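Local coordinates for cytolethal distending toxin protein B (Haemophilus ducreyi, PDB 1SR4) that probably acts as the DNase I-like nuclease subunit of a bacterial genotoxin that damages the DNA of host cells, at residues Thr64-Tyr69 and Ala109-Ser114. Numbering follows the deposited sequence.
Sequences TPIEEY and AFIVHS
The imidazole ring of His113 meets Thr64 at its edge: Thr64 OG1 lies near the ring plane, 3.5 Å from His113 NE2 and 3.7 Å from His113 CE1. The two side chains run past each other in opposite senses. Histidine suits this exposed place, where strand 108-112 has just ended, because its ring is long enough to reach across while its polar edge tolerates water. On Thr64 the hydroxyl is turned beside the backbone N (chi1 -61°), which sets OG1 between the edge of the His113 ring and the branched side chain of Ile111. Ile111 CG2 does the touching there, 3.8 Å from Thr64 OG1 and 3.9 Å from Thr64 CB, with Thr64 CG2 farther off. The threonine oxygen thus lies near both neighbours, one polar and one apolar, while CB adds apolar contact to Ile111. The other arm of Ile111 ends in CD1, which comes within 4.4 Å of Ile66 CG2, a loose apolar touch between two beta-branched residues pointing at each other's segment. The side chain of Ile66 packs further on Tyr85 of strand 81-87.

The nearest CA atoms of the two segments, those of Thr64 and Ile111, are 7.4 Å apart. Strand 67-72 lies in the eight-stranded sheet and 108-112 is an outermost strand of the six-stranded one. The lead-in to the former meets the latter and the residue after it. The contact therefore joins the edge strand of the smaller sheet of a DNase I-like fold to the approach to a strand of the larger through side chains, with aliphatic packing inside and a polar threonine-histidine approach at the more exposed end.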
ATOM      1  N   THR B  64     -12.376 -24.448  11.520  1.00 33.39           N
ATOM      2  CA  THR B  64     -11.959 -23.092  11.184  1.00 29.58           C
ATOM      3  C   THR B  64     -12.512 -22.712   9.819  1.00 28.00           C
ATOM      4  O   THR B  64     -12.297 -23.406   8.832  1.00 25.88           O
ATOM      5  CB  THR B  64     -10.424 -22.940  11.151  1.00 28.35           C
ATOM      6  OG1 THR B  64      -9.886 -23.248  12.438  1.00 27.87           O
ATOM      7  CG2 THR B  64     -10.043 -21.513  10.804  1.00 27.14           C
ATOM      8  N   PRO B  65     -13.240 -21.594   9.755  1.00 26.73           N
ATOM      9  CA  PRO B  65     -13.836 -21.109   8.511  1.00 25.81           C
ATOM     10  C   PRO B  65     -12.800 -20.696   7.455  1.00 25.71           C
ATOM     11  O   PRO B  65     -11.739 -20.153   7.771  1.00 23.66           O
ATOM     12  CB  PRO B  65     -14.689 -19.933   8.982  1.00 26.64           C
ATOM     13  CG  PRO B  65     -13.896 -19.395  10.146  1.00 26.72           C
ATOM     14  CD  PRO B  65     -13.502 -20.664  10.869  1.00 26.75           C
ATOM     15  N   ILE B  66     -13.113 -20.978   6.200  1.00 24.45           N
ATOM     16  CA  ILE B  66     -12.239 -20.613   5.098  1.00 25.06           C
ATOM     17  C   ILE B  66     -13.120 -20.657   3.857  1.00 23.76           C
ATOM     18  O   ILE B  66     -13.746 -21.674   3.567  1.00 23.67           O
ATOM     19  CB  ILE B  66     -11.027 -21.584   4.995  1.00 27.12           C
ATOM     20  CG1 ILE B  66      -9.917 -20.956   4.146  1.00 29.80           C
ATOM     21  CG2 ILE B  66     -11.460 -22.931   4.444  1.00 29.78           C
ATOM     22  CD1 ILE B  66     -10.283 -20.711   2.710  1.00 30.95           C
ATOM     23  N   GLU B  67     -13.196 -19.540   3.142  1.00 20.44           N
ATOM     24  CA  GLU B  67     -14.048 -19.466   1.963  1.00 19.04           C
ATOM     25  C   GLU B  67     -13.313 -18.831   0.797  1.00 16.27           C
ATOM     26  O   GLU B  67     -12.370 -18.062   0.989  1.00 15.71           O
ATOM     27  CB  GLU B  67     -15.297 -18.636   2.275  1.00 21.28           C
ATOM     28  CG  GLU B  67     -16.152 -19.173   3.401  1.00 26.80           C
ATOM     29  CD  GLU B  67     -17.186 -18.158   3.860  1.00 31.09           C
ATOM     30  OE1 GLU B  67     -16.802 -17.022   4.215  1.00 31.57           O
ATOM     31  OE2 GLU B  67     -18.386 -18.493   3.866  1.00 34.70           O
ATOM     32  N   GLU B  68     -13.754 -19.151  -0.411  1.00 13.38           N
ATOM     33  CA  GLU B  68     -13.144 -18.598  -1.613  1.00 13.06           C
ATOM     34  C   GLU B  68     -14.051 -17.536  -2.245  1.00 13.02           C
ATOM     35  O   GLU B  68     -15.265 -17.735  -2.355  1.00 13.79           O
ATOM     36  CB  GLU B  68     -12.885 -19.711  -2.621  1.00 12.06           C
ATOM     37  CG  GLU B  68     -12.200 -19.258  -3.908  1.00 12.23           C
ATOM     38  CD  GLU B  68     -12.182 -20.366  -4.951  1.00 11.69           C
ATOM     39  OE1 GLU B  68     -13.269 -20.740  -5.424  1.00 12.50           O
ATOM     40  OE2 GLU B  68     -11.097 -20.873  -5.295  1.00 13.96           O
ATOM     41  N   TYR B  69     -13.456 -16.412  -2.651  1.00 11.90           N
ATOM     42  CA  TYR B  69     -14.176 -15.318  -3.302  1.00 10.49           C
ATOM     43  C   TYR B  69     -13.374 -14.873  -4.520  1.00 11.71           C
ATOM     44  O   TYR B  69     -12.192 -15.195  -4.643  1.00  9.18           O
ATOM     45  CB  TYR B  69     -14.278 -14.091  -2.380  1.00 10.92           C
ATOM     46  CG  TYR B  69     -15.186 -14.243  -1.188  1.00 12.68           C
ATOM     47  CD1 TYR B  69     -16.439 -13.618  -1.153  1.00 13.62           C
ATOM     48  CD2 TYR B  69     -14.796 -15.006  -0.096  1.00 12.52           C
ATOM     49  CE1 TYR B  69     -17.282 -13.760  -0.039  1.00 17.52           C
ATOM     50  CE2 TYR B  69     -15.622 -15.155   1.014  1.00 17.35           C
ATOM     51  CZ  TYR B  69     -16.862 -14.533   1.039  1.00 17.56           C
ATOM     52  OH  TYR B  69     -17.681 -14.711   2.131  1.00 21.78           O
ATOM     53  N   ALA B 109      -6.263 -25.877   0.432  1.00 19.03           N
ATOM     54  CA  ALA B 109      -6.076 -24.952   1.541  1.00 19.31           C
ATOM     55  C   ALA B 109      -5.613 -25.773   2.735  1.00 20.11           C
ATOM     56  O   ALA B 109      -5.846 -26.987   2.780  1.00 19.92           O
ATOM     57  CB  ALA B 109      -7.370 -24.234   1.870  1.00 18.90           C
ATOM     58  N   PHE B 110      -4.947 -25.109   3.680  1.00 18.48           N
ATOM     59  CA  PHE B 110      -4.418 -25.740   4.891  1.00 18.21           C
ATOM     60  C   PHE B 110      -4.650 -24.810   6.071  1.00 19.69           C
ATOM     61  O   PHE B 110      -4.449 -23.606   5.950  1.00 20.17           O
ATOM     62  CB  PHE B 110      -2.900 -25.919   4.796  1.00 19.79           C
ATOM     63  CG  PHE B 110      -2.447 -26.970   3.831  1.00 20.99           C
ATOM     64  CD1 PHE B 110      -2.350 -28.297   4.224  1.00 22.85           C
ATOM     65  CD2 PHE B 110      -2.053 -26.625   2.543  1.00 20.99           C
ATOM     66  CE1 PHE B 110      -1.853 -29.277   3.344  1.00 22.85           C
ATOM     67  CE2 PHE B 110      -1.560 -27.591   1.658  1.00 22.26           C
ATOM     68  CZ  PHE B 110      -1.458 -28.918   2.063  1.00 22.41           C
ATOM     69  N   ILE B 111      -5.073 -25.359   7.202  1.00 18.84           N
ATOM     70  CA  ILE B 111      -5.237 -24.579   8.418  1.00 19.05           C
ATOM     71  C   ILE B 111      -4.369 -25.314   9.436  1.00 18.62           C
ATOM     72  O   ILE B 111      -4.538 -26.514   9.639  1.00 18.33           O
ATOM     73  CB  ILE B 111      -6.706 -24.544   8.933  1.00 20.50           C
ATOM     74  CG1 ILE B 111      -7.569 -23.628   8.060  1.00 22.69           C
ATOM     75  CG2 ILE B 111      -6.743 -24.021  10.354  1.00 19.38           C
ATOM     76  CD1 ILE B 111      -8.022 -24.262   6.769  1.00 27.07           C
ATOM     77  N   VAL B 112      -3.426 -24.616  10.052  1.00 16.45           N
ATOM     78  CA  VAL B 112      -2.556 -25.249  11.038  1.00 16.63           C
ATOM     79  C   VAL B 112      -2.572 -24.460  12.340  1.00 17.29           C
ATOM     80  O   VAL B 112      -2.335 -23.245  12.351  1.00 16.94           O
ATOM     81  CB  VAL B 112      -1.109 -25.356  10.520  1.00 16.25           C
ATOM     82  CG1 VAL B 112      -0.233 -26.099  11.526  1.00 14.25           C
ATOM     83  CG2 VAL B 112      -1.097 -26.097   9.197  1.00 17.33           C
ATOM     84  N   HIS B 113      -2.881 -25.154  13.436  1.00 17.37           N
ATOM     85  CA  HIS B 113      -2.930 -24.524  14.749  1.00 17.78           C
ATOM     86  C   HIS B 113      -1.596 -24.612  15.455  1.00 17.46           C
ATOM     87  O   HIS B 113      -0.756 -25.452  15.114  1.00 17.30           O
ATOM     88  CB  HIS B 113      -3.994 -25.194  15.626  1.00 18.38           C
ATOM     89  CG  HIS B 113      -5.393 -24.983  15.139  1.00 20.55           C
ATOM     90  ND1 HIS B 113      -5.968 -25.768  14.163  1.00 21.58           N
ATOM     91  CD2 HIS B 113      -6.312 -24.040  15.457  1.00 20.30           C
ATOM     92  CE1 HIS B 113      -7.181 -25.313  13.897  1.00 23.24           C
ATOM     93  NE2 HIS B 113      -7.414 -24.265  14.668  1.00 21.91           N
ATOM     94  N   SER B 114      -1.400 -23.734  16.436  1.00 17.49           N
ATOM     95  CA  SER B 114      -0.187 -23.746  17.242  1.00 16.92           C
ATOM     96  C   SER B 114      -0.547 -24.650  18.435  1.00 18.28           C
ATOM     97  O   SER B 114      -1.625 -25.233  18.446  1.00 15.88           O
ATOM     98  CB  SER B 114       0.146 -22.335  17.711  1.00 16.46           C
ATOM     99  OG  SER B 114      -0.988 -21.723  18.310  1.00 16.79           O
TER